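Local coordinates for putative alpha/beta hydrolase FOLD protein (Candidatus Nitrososphaera gargensis, PDB 5A62) that probably acts as a carboxylesterase of the alpha/beta-hydrolase fold, hydrolysing ester bonds, at residues N9-Y14 with R63-K68; G70-Q75 with T192-T197; Q75-D80 with G102-M107; G33-I38 with F180-V185. All blocks are in the same frame, centred on the assembly; numbering follows the deposited sequence.

Along the chain contact 1 closes first, bringing the 63-68 loop against the start of strand 12-18, and the following residues lead into helix 74-87. That helix is shared by contacts 2 and 3, which both include Gln-75 and have centres about 10 Å apart. Contact 3 joins it to helix 100-111, while contact 2 ties its beginning to residues 192-197, so that a core helix meets the end of helix 185-194, one of the helices between strands 116-122 and 212-218. Contact 4, about 15 Å from contact 1 between centres, joins that region to the loop after strand 25-29. Contacts 2 and 4 thus hold the inserted helices onto the hydrolase core at separate places.

Contact 1. Residues N9-Y14 with R63-K68; sequences NSVSTY and RTNMGK
Tyr-14 and Arg-63 run alongside each other, both side chains leading the same way. CG of Tyr-14 lies anti to its backbone N (chi1 -179°), and the arginine chain bends at chi3 (-73°), which lays the guanidinium flat on one ring face. CZ of Arg-63 sits 3.8 Å from the Tyr-14 ring centroid in an off-centre cation-pi contact, with CD over the ring face in a CH-pi contact. Glu-57 forms a salt bridge to Arg-63 NH2, and Glu-16 bonds the Tyr-14 hydroxyl.

Asn-65 takes the crowded chi1 position (73°), so its amide faces the other backbone and grips it twice. Its OD1 receives Ser-12 N at 2.8 Å on an in-plane lone pair, and ND2 gives an almost straight bond to Ser-10 O at 3.1 Å. Thr-64 OG1, also bonded to Glu-57 O, accepts Tyr-14 N at 2.9 Å. Lys-68 N reaches Asn-9 O at 3.0 Å. Gly-67 lies so close to Asn-9 O and Val-11 CG2 that a side chain would collide. Water 2 bridges Ser-12 O and Arg-63 O. The loop after strand 52-56 thus runs antiparallel to the start of strand 12-18 of the alpha/beta-hydrolase sheet, tied largely through side chains, beside Asn-9's Asx turn.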
# COMPACT_ATOMS: atom_id res chain seq x y z
N ASN A 9 8.43 -2.10 -16.81
CA ASN A 9 8.14 -2.59 -15.46
C ASN A 9 8.14 -4.13 -15.37
O ASN A 9 8.01 -4.70 -14.30
CB ASN A 9 6.85 -1.99 -14.94
CG ASN A 9 5.63 -2.44 -15.72
OD1 ASN A 9 5.59 -3.50 -16.26
ND2 ASN A 9 4.61 -1.61 -15.74
N SER A 10 8.42 -4.82 -16.49
CA SER A 10 8.51 -6.26 -16.58
C SER A 10 7.24 -7.03 -16.21
O SER A 10 7.28 -8.24 -16.15
CB SER A 10 9.69 -6.81 -15.83
OG SER A 10 10.89 -6.13 -16.24
N VAL A 11 6.13 -6.35 -16.07
CA VAL A 11 4.85 -7.04 -15.91
C VAL A 11 4.45 -7.68 -17.20
O VAL A 11 4.39 -6.98 -18.23
CB VAL A 11 3.76 -6.09 -15.41
CG1 VAL A 11 2.42 -6.78 -15.27
CG2 VAL A 11 4.14 -5.48 -14.01
N SER A 12 4.16 -8.94 -17.19
CA SER A 12 3.63 -9.66 -18.38
C SER A 12 2.19 -10.07 -18.09
O SER A 12 1.93 -11.04 -17.39
CB SER A 12 4.48 -10.82 -18.66
OG SER A 12 4.09 -11.43 -19.83
N THR A 13 1.26 -9.31 -18.63
CA THR A 13 -0.15 -9.51 -18.42
C THR A 13 -0.65 -10.59 -19.31
O THR A 13 -0.58 -10.48 -20.56
CB THR A 13 -0.92 -8.23 -18.75
OG1 THR A 13 -0.56 -7.21 -17.77
CG2 THR A 13 -2.38 -8.44 -18.76
N TYR A 14 -1.24 -11.60 -18.73
CA TYR A 14 -2.00 -12.59 -19.47
C TYR A 14 -3.34 -12.07 -19.79
O TYR A 14 -4.07 -11.57 -18.90
CB TYR A 14 -2.13 -13.91 -18.73
CG TYR A 14 -2.88 -14.93 -19.50
CD1 TYR A 14 -2.22 -15.71 -20.47
CD2 TYR A 14 -4.22 -15.09 -19.34
CE1 TYR A 14 -2.97 -16.61 -21.24
CE2 TYR A 14 -4.95 -16.00 -20.08
CZ TYR A 14 -4.28 -16.73 -21.02
OH TYR A 14 -5.02 -17.61 -21.81
N ARG A 63 -1.75 -16.38 -14.30
CA ARG A 63 -0.69 -16.31 -15.34
C ARG A 63 0.02 -15.03 -15.41
O ARG A 63 1.06 -14.97 -16.10
CB ARG A 63 -1.26 -16.71 -16.70
CG ARG A 63 -1.65 -18.18 -16.70
CD ARG A 63 -2.64 -18.55 -17.79
NE ARG A 63 -4.00 -18.05 -17.50
CZ ARG A 63 -5.12 -18.51 -18.00
NH1 ARG A 63 -5.08 -19.54 -18.86
NH2 ARG A 63 -6.27 -18.03 -17.62
N THR A 64 -0.40 -13.98 -14.74
CA THR A 64 0.30 -12.70 -14.69
C THR A 64 1.27 -12.63 -13.51
O THR A 64 0.91 -12.97 -12.41
CB THR A 64 -0.69 -11.54 -14.66
OG1 THR A 64 -1.51 -11.60 -15.84
CG2 THR A 64 0.01 -10.18 -14.58
N ASN A 65 2.47 -12.21 -13.77
CA ASN A 65 3.53 -12.02 -12.83
C ASN A 65 3.45 -10.70 -12.11
O ASN A 65 2.44 -10.00 -12.20
CB ASN A 65 4.86 -12.21 -13.50
CG ASN A 65 5.18 -11.07 -14.40
OD1 ASN A 65 4.33 -10.33 -14.82
ND2 ASN A 65 6.47 -10.85 -14.63
N MET A 66 4.49 -10.33 -11.33
CA MET A 66 4.57 -9.07 -10.67
C MET A 66 5.49 -8.05 -11.31
O MET A 66 5.31 -6.86 -11.07
CB MET A 66 4.98 -9.31 -9.21
CG MET A 66 4.02 -10.11 -8.37
SD MET A 66 2.46 -9.28 -8.07
CE MET A 66 2.94 -7.91 -6.96
N GLY A 67 6.42 -8.46 -12.14
CA GLY A 67 7.40 -7.52 -12.67
C GLY A 67 8.52 -7.25 -11.71
O GLY A 67 8.87 -8.04 -10.83
N LYS A 68 9.11 -6.08 -11.87
CA LYS A 68 10.29 -5.63 -11.19
C LYS A 68 10.03 -5.43 -9.73
O LYS A 68 10.98 -5.42 -8.94
CB LYS A 68 10.70 -4.26 -11.83
CG LYS A 68 11.39 -4.35 -13.20
CD LYS A 68 11.95 -3.02 -13.67
CE LYS A 68 12.48 -3.17 -15.09
NZ LYS A 68 12.87 -1.84 -15.57
O HOH W 1 6.62 -4.30 -11.48
O HOH W 2 3.18 -13.36 -16.69

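Contact 2. Residues G70-Q75 with T192-T197; sequences GAYTMQ and TVALYT
Hydrogen bonding centres on Thr-197 OG1. The hydroxyl takes the crowded position between backbone N and carbonyl carbon (chi1 72°), from where it accepts Met-74 N at 2.8 Å and donates to Ala-194 O at 2.7 Å. Ala-194 O receives that hydroxyl on an in-plane lone pair and also takes the backbone N of Thr-197, so one carbonyl serves two donors at the last turn of its segment. A second link is made through water: water 3 accepts from Gln-75 N and donates to Thr-197 O.

Van der Waals contacts accompany these bonds. The methyl CB of Ala-194 points at the other segment and touches Tyr-72 CE1 at 3.5 Å. Met-74, bent at chi2 and chi3, passes its CG 3.6 Å from Ala-194 O and brings SD to 4.2 Å from the Ala-194 CB. Thr-73 and Thr-197 cross at about a right angle, their CG2 methyls 4.1 Å apart. Phe-138 of the second subunit packs on Thr-73.

Thr-73 is the N-cap of helix 74-87, and Met-74 N and Gln-75 N are its first two amides. Their acceptors, a hydroxyl and a water, come from the 192-197 side, so the positive helix start is probably stabilised across the contact.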
# COMPACT_ATOMS: atom_id res chain seq x y z
N GLY A 70 7.14 -5.70 -6.18
CA GLY A 70 6.13 -6.48 -5.59
C GLY A 70 5.04 -5.71 -4.84
O GLY A 70 4.25 -6.31 -4.10
N ALA A 71 5.02 -4.41 -5.06
CA ALA A 71 4.04 -3.49 -4.49
C ALA A 71 3.69 -2.51 -5.53
O ALA A 71 4.52 -2.19 -6.38
CB ALA A 71 4.60 -2.73 -3.28
N TYR A 72 2.50 -1.94 -5.42
CA TYR A 72 2.04 -0.96 -6.41
C TYR A 72 0.86 -0.23 -5.87
O TYR A 72 0.30 -0.58 -4.81
CB TYR A 72 1.68 -1.66 -7.70
CG TYR A 72 0.65 -2.76 -7.60
CD1 TYR A 72 -0.68 -2.45 -7.41
CD2 TYR A 72 1.01 -4.10 -7.48
CE1 TYR A 72 -1.62 -3.40 -7.24
CE2 TYR A 72 0.05 -5.10 -7.33
CZ TYR A 72 -1.28 -4.74 -7.20
OH TYR A 72 -2.26 -5.69 -7.05
N THR A 73 0.44 0.80 -6.56
CA THR A 73 -0.76 1.58 -6.21
C THR A 73 -1.84 1.23 -7.19
O THR A 73 -1.63 0.63 -8.26
CB THR A 73 -0.54 3.07 -6.26
OG1 THR A 73 -0.26 3.46 -7.63
CG2 THR A 73 0.61 3.47 -5.36
N MET A 74 -3.07 1.62 -6.87
CA MET A 74 -4.14 1.46 -7.82
C MET A 74 -3.82 2.10 -9.15
O MET A 74 -4.18 1.54 -10.20
CB MET A 74 -5.45 2.07 -7.30
CG MET A 74 -6.15 1.38 -6.15
SD MET A 74 -6.36 -0.39 -6.32
CE MET A 74 -7.39 -0.38 -7.72
N GLN A 75 -3.17 3.24 -9.15
CA GLN A 75 -2.79 3.85 -10.43
C GLN A 75 -2.01 2.97 -11.32
O GLN A 75 -2.19 2.96 -12.54
CB GLN A 75 -2.07 5.16 -10.16
CG GLN A 75 -1.80 5.93 -11.43
CD GLN A 75 -3.09 6.35 -12.10
OE1 GLN A 75 -4.02 6.83 -11.43
NE2 GLN A 75 -3.17 6.14 -13.40
N THR A 192 -4.18 -6.54 -1.86
CA THR A 192 -4.85 -6.09 -0.67
C THR A 192 -4.23 -4.78 -0.11
O THR A 192 -4.89 -3.85 0.36
CB THR A 192 -4.99 -7.14 0.41
OG1 THR A 192 -3.70 -7.52 0.88
CG2 THR A 192 -5.78 -8.33 -0.04
N VAL A 193 -2.91 -4.69 -0.15
CA VAL A 193 -2.22 -3.47 0.27
C VAL A 193 -2.66 -2.29 -0.66
O VAL A 193 -2.85 -1.17 -0.23
CB VAL A 193 -0.71 -3.68 0.30
CG1 VAL A 193 0.02 -2.35 0.42
CG2 VAL A 193 -0.34 -4.64 1.42
N ALA A 194 -2.75 -2.56 -1.97
CA ALA A 194 -3.10 -1.53 -2.93
C ALA A 194 -4.44 -0.89 -2.63
O ALA A 194 -4.70 0.23 -3.05
CB ALA A 194 -3.06 -2.04 -4.33
N LEU A 195 -5.32 -1.62 -1.96
CA LEU A 195 -6.63 -1.02 -1.64
C LEU A 195 -6.49 0.25 -0.83
O LEU A 195 -7.37 1.10 -0.88
CB LEU A 195 -7.52 -2.03 -0.90
CG LEU A 195 -7.83 -3.30 -1.72
CD1 LEU A 195 -8.63 -4.23 -0.86
CD2 LEU A 195 -8.54 -2.97 -3.01
N TYR A 196 -5.46 0.38 -0.04
CA TYR A 196 -5.24 1.64 0.72
C TYR A 196 -4.88 2.83 -0.12
O TYR A 196 -4.89 3.97 0.33
CB TYR A 196 -4.10 1.45 1.73
CG TYR A 196 -4.45 0.58 2.91
CD1 TYR A 196 -4.99 1.15 4.04
CD2 TYR A 196 -4.18 -0.77 2.95
CE1 TYR A 196 -5.32 0.38 5.13
CE2 TYR A 196 -4.47 -1.51 4.07
CZ TYR A 196 -5.05 -0.92 5.15
OH TYR A 196 -5.36 -1.70 6.27
N THR A 197 -4.54 2.59 -1.39
CA THR A 197 -4.04 3.64 -2.28
C THR A 197 -5.11 4.15 -3.20
O THR A 197 -4.81 4.99 -4.09
CB THR A 197 -2.83 3.17 -3.11
OG1 THR A 197 -3.29 2.24 -4.10
CG2 THR A 197 -1.83 2.50 -2.26
O HOH W 3 -3.52 5.05 -6.73

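Contact 3. Residues Q75-D80 with G102-M107; sequences QDLIDD and GIISSM
Two helices of the alpha/beta-hydrolase core cross here: helix 74-87, which precedes strand 93-98, and helix 100-111, which follows it and begins within a Gly-x-Ser-x-Gly sequence consistent with the nucleophile elbow. Segments 75-80 and 102-107 approach to 9.6 Å between axes at a steep crossing angle of -74°, so few side chains mesh, and the side chains that meet at its centre are apolar.

Ile-78 carries the middle. Its CG1 is anti to the carbonyl carbon, and a further bend at chi2 (-43°) swings CD1 between Ile-104 and Met-107. There it meets CG2 of Ile-104 at 3.8 Å. Met-107, whose CB points at the other helix, crosses Ile-78 at about a right angle. Its chain runs extended through chi2, then folds at chi3 (67°), which brings CE alongside CG1 of Ile-78 at 3.9 Å. The same methyl faces Gln-75, whose OE1 is bonded by Gln-111 NE2 while its NE2 donates to Asp-79 OD1 from above the carboxylate plane.

On the other flank Leu-77 and Ile-104 cross nearly perpendicularly, touching tip to tip with the two CD1 methyls 3.9 Å apart. Ile-104 spans both neighbours: its CG2 branch takes Ile-78, and its CD1 reaches out to Leu-77. Met-74 packs on both Ile-104 and Met-107, continuing this apolar patch toward the start of helix 74-87. The tightest approach is made by a single methyl, CD1 of Ile-78, which rests 3.6 Å from CB of Met-107 and 3.7 Å from the backbone O of Ile-104.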
# COMPACT_ATOMS: atom_id res chain seq x y z
N GLN A 75 -3.17 3.24 -9.15
CA GLN A 75 -2.79 3.85 -10.43
C GLN A 75 -2.01 2.97 -11.32
O GLN A 75 -2.19 2.96 -12.54
CB GLN A 75 -2.07 5.16 -10.16
CG GLN A 75 -1.80 5.93 -11.43
CD GLN A 75 -3.09 6.35 -12.10
OE1 GLN A 75 -4.02 6.83 -11.43
NE2 GLN A 75 -3.17 6.14 -13.40
N ASP A 76 -1.14 2.14 -10.75
CA ASP A 76 -0.38 1.18 -11.52
C ASP A 76 -1.28 0.18 -12.21
O ASP A 76 -1.02 -0.20 -13.33
CB ASP A 76 0.67 0.51 -10.66
CG ASP A 76 1.71 1.48 -10.21
OD1 ASP A 76 2.35 2.14 -11.08
OD2 ASP A 76 1.97 1.58 -8.98
N LEU A 77 -2.30 -0.29 -11.53
CA LEU A 77 -3.27 -1.19 -12.14
C LEU A 77 -4.06 -0.49 -13.27
O LEU A 77 -4.38 -1.10 -14.29
CB LEU A 77 -4.28 -1.76 -11.13
CG LEU A 77 -3.66 -2.62 -10.05
CD1 LEU A 77 -4.72 -3.18 -9.14
CD2 LEU A 77 -2.80 -3.77 -10.56
N ILE A 78 -4.34 0.76 -13.11
CA ILE A 78 -5.06 1.48 -14.18
C ILE A 78 -4.15 1.59 -15.37
O ILE A 78 -4.60 1.39 -16.50
CB ILE A 78 -5.51 2.88 -13.70
CG1 ILE A 78 -6.21 2.88 -12.36
CG2 ILE A 78 -6.38 3.53 -14.78
CD1 ILE A 78 -7.22 1.78 -12.15
N ASP A 79 -2.88 1.88 -15.13
CA ASP A 79 -1.92 1.97 -16.23
C ASP A 79 -1.76 0.61 -16.91
O ASP A 79 -1.67 0.57 -18.15
CB ASP A 79 -0.61 2.50 -15.71
CG ASP A 79 -0.67 3.92 -15.22
OD1 ASP A 79 -1.59 4.67 -15.50
OD2 ASP A 79 0.35 4.29 -14.56
N ASP A 80 -1.79 -0.48 -16.19
CA ASP A 80 -1.73 -1.81 -16.83
C ASP A 80 -2.87 -1.98 -17.75
O ASP A 80 -2.75 -2.53 -18.87
CB ASP A 80 -1.80 -2.94 -15.77
CG ASP A 80 -0.57 -3.03 -14.84
OD1 ASP A 80 0.52 -2.48 -15.19
OD2 ASP A 80 -0.76 -3.65 -13.76
N GLY A 102 -14.12 -3.51 -10.18
CA GLY A 102 -15.08 -2.38 -10.15
C GLY A 102 -14.42 -1.07 -9.83
O GLY A 102 -14.62 -0.03 -10.47
N ILE A 103 -13.51 -1.09 -8.85
CA ILE A 103 -12.75 0.04 -8.54
C ILE A 103 -11.85 0.49 -9.72
O ILE A 103 -11.77 1.66 -10.12
CB ILE A 103 -11.88 -0.25 -7.28
CG1 ILE A 103 -12.72 -1.04 -6.25
CG2 ILE A 103 -11.45 1.10 -6.85
CD1 ILE A 103 -12.06 -1.36 -4.91
N ILE A 104 -11.15 -0.49 -10.30
CA ILE A 104 -10.33 -0.23 -11.44
C ILE A 104 -11.19 0.41 -12.58
O ILE A 104 -10.73 1.36 -13.19
CB ILE A 104 -9.66 -1.54 -11.92
CG1 ILE A 104 -8.60 -1.96 -10.87
CG2 ILE A 104 -9.06 -1.37 -13.31
CD1 ILE A 104 -8.15 -3.40 -11.03
N SER A 105 -12.37 -0.17 -12.84
CA SER A 105 -13.20 0.36 -13.92
C SER A 105 -13.55 1.80 -13.66
O SER A 105 -13.58 2.60 -14.61
CB SER A 105 -14.46 -0.46 -14.15
OG SER A 105 -15.45 -0.34 -13.14
N SER A 106 -13.83 2.14 -12.39
CA SER A 106 -14.21 3.49 -12.08
C SER A 106 -13.07 4.49 -12.27
O SER A 106 -13.25 5.58 -12.82
CB SER A 106 -14.84 3.52 -10.69
OG SER A 106 -13.87 3.38 -9.67
N MET A 107 -11.86 4.11 -11.89
CA MET A 107 -10.73 4.98 -12.07
C MET A 107 -10.33 5.10 -13.52
O MET A 107 -9.93 6.17 -13.99
CB MET A 107 -9.51 4.42 -11.28
CG MET A 107 -9.69 4.56 -9.77
SD MET A 107 -8.29 3.93 -8.82
CE MET A 107 -7.06 5.07 -9.27

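Contact 4. Residues G33-I38 with F180-V185; sequences GGNILI and FTKTSV
Three hydrogen bonds grip the oxygen of water 4: it donates to Gly-34 O at 2.8 Å and to Thr-183 OG1 at 2.8 Å, and accepts from Asn-35 ND2 at 3.0 Å. The water thus joins the two loops, which share no direct conventional hydrogen bond. Thr-183 OG1 is itself engaged twice, since it also donates to Phe-180 O within the type I turn 180-183. Phe-180 O takes the backbone N of Thr-183 as well.

Asn-35 is fixed by its other end. With CG in the crowded position (chi1 54°), OD1 receives Leu-37 N on an in-plane lone pair, making an Asx turn that opens the 3-10 segment. This turns ND2 toward the water and over the aliphatic base of Lys-182, with CB 3.5 Å away. Lys-182, bent at chi2 and chi4, crosses Leu-37 at about a right angle and lays its CE 3.8 Å from Leu-37 CD1, its NZ being held by Glu-178 O.

Gly-33 makes the closest backbone approach. Its O accepts a nearly linear CA-H...O contact from Phe-180 CA at 3.2 Å, and a side chain on this glycine would collide with CD1 of the Phe-180 ring. His-61 NE2 bonds Gly-33 N. The contact lies between the loop joining strand 25-29 to helix 40-48 and the turn linking helices 170-180 and 185-194, with helix 149-157 packing on Phe-180 and Thr-183.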
# COMPACT_ATOMS: atom_id res chain seq x y z
N GLY A 33 -7.93 -12.37 -5.82
CA GLY A 33 -8.01 -13.81 -5.68
C GLY A 33 -8.70 -14.45 -6.86
O GLY A 33 -8.83 -15.68 -6.88
N GLY A 34 -9.15 -13.67 -7.83
CA GLY A 34 -9.78 -14.22 -9.05
C GLY A 34 -8.79 -14.26 -10.19
O GLY A 34 -7.59 -13.99 -10.07
N ASN A 35 -9.30 -14.64 -11.35
CA ASN A 35 -8.55 -14.77 -12.57
C ASN A 35 -9.56 -15.07 -13.65
O ASN A 35 -10.77 -15.02 -13.42
CB ASN A 35 -7.45 -15.76 -12.41
CG ASN A 35 -7.95 -17.06 -11.93
OD1 ASN A 35 -8.87 -17.65 -12.54
ND2 ASN A 35 -7.44 -17.52 -10.80
N ILE A 36 -9.08 -15.32 -14.88
CA ILE A 36 -10.03 -15.45 -16.01
C ILE A 36 -10.89 -16.69 -15.84
O ILE A 36 -11.99 -16.75 -16.37
CB ILE A 36 -9.29 -15.50 -17.31
CG1 ILE A 36 -8.76 -14.11 -17.62
CG2 ILE A 36 -10.19 -16.00 -18.45
CD1 ILE A 36 -7.70 -14.06 -18.64
N LEU A 37 -10.45 -17.66 -15.04
CA LEU A 37 -11.30 -18.84 -14.78
C LEU A 37 -12.63 -18.49 -14.15
O LEU A 37 -13.61 -19.25 -14.28
CB LEU A 37 -10.55 -19.91 -14.01
CG LEU A 37 -9.15 -20.26 -14.59
CD1 LEU A 37 -8.43 -21.27 -13.71
CD2 LEU A 37 -9.23 -20.64 -16.04
N ILE A 38 -12.73 -17.37 -13.44
CA ILE A 38 -13.97 -17.00 -12.77
C ILE A 38 -15.01 -16.57 -13.78
O ILE A 38 -16.17 -16.51 -13.43
CB ILE A 38 -13.70 -15.89 -11.72
CG1 ILE A 38 -14.63 -16.03 -10.51
CG2 ILE A 38 -13.76 -14.49 -12.30
CD1 ILE A 38 -14.36 -15.03 -9.40
N PHE A 180 -9.25 -19.41 -6.68
CA PHE A 180 -8.48 -18.66 -5.68
C PHE A 180 -7.06 -19.14 -5.57
O PHE A 180 -6.11 -18.37 -5.41
CB PHE A 180 -9.21 -18.71 -4.34
CG PHE A 180 -8.67 -17.80 -3.29
CD1 PHE A 180 -9.12 -16.48 -3.23
CD2 PHE A 180 -7.71 -18.23 -2.40
CE1 PHE A 180 -8.63 -15.65 -2.22
CE2 PHE A 180 -7.23 -17.41 -1.41
CZ PHE A 180 -7.66 -16.13 -1.38
N THR A 181 -6.87 -20.47 -5.63
CA THR A 181 -5.57 -21.03 -5.37
C THR A 181 -4.59 -20.87 -6.55
O THR A 181 -3.43 -21.21 -6.41
CB THR A 181 -5.65 -22.49 -4.89
OG1 THR A 181 -6.19 -23.26 -5.95
CG2 THR A 181 -6.44 -22.57 -3.64
N LYS A 182 -5.02 -20.21 -7.64
CA LYS A 182 -4.08 -19.80 -8.67
C LYS A 182 -3.42 -18.43 -8.33
O LYS A 182 -2.54 -18.01 -9.09
CB LYS A 182 -4.77 -19.62 -10.02
CG LYS A 182 -5.62 -20.71 -10.56
CD LYS A 182 -4.81 -21.92 -10.77
CE LYS A 182 -5.55 -22.83 -11.77
NZ LYS A 182 -6.45 -23.64 -11.01
N THR A 183 -3.84 -17.81 -7.25
CA THR A 183 -3.30 -16.52 -6.91
C THR A 183 -1.97 -16.73 -6.21
O THR A 183 -1.87 -17.53 -5.27
CB THR A 183 -4.29 -15.85 -5.96
OG1 THR A 183 -5.63 -15.83 -6.51
CG2 THR A 183 -3.87 -14.36 -5.75
N SER A 184 -0.94 -16.01 -6.58
CA SER A 184 0.28 -16.03 -5.84
C SER A 184 0.15 -15.34 -4.50
O SER A 184 -0.66 -14.43 -4.37
CB SER A 184 1.43 -15.44 -6.62
OG SER A 184 1.34 -14.02 -6.75
N VAL A 185 0.94 -15.76 -3.54
CA VAL A 185 0.98 -15.08 -2.25
C VAL A 185 1.37 -13.62 -2.45
O VAL A 185 0.73 -12.73 -1.90
CB VAL A 185 1.94 -15.78 -1.29
CG1 VAL A 185 2.13 -14.96 -0.02
CG2 VAL A 185 1.51 -17.20 -1.07
O HOH W 4 -5.57 -15.77 -9.32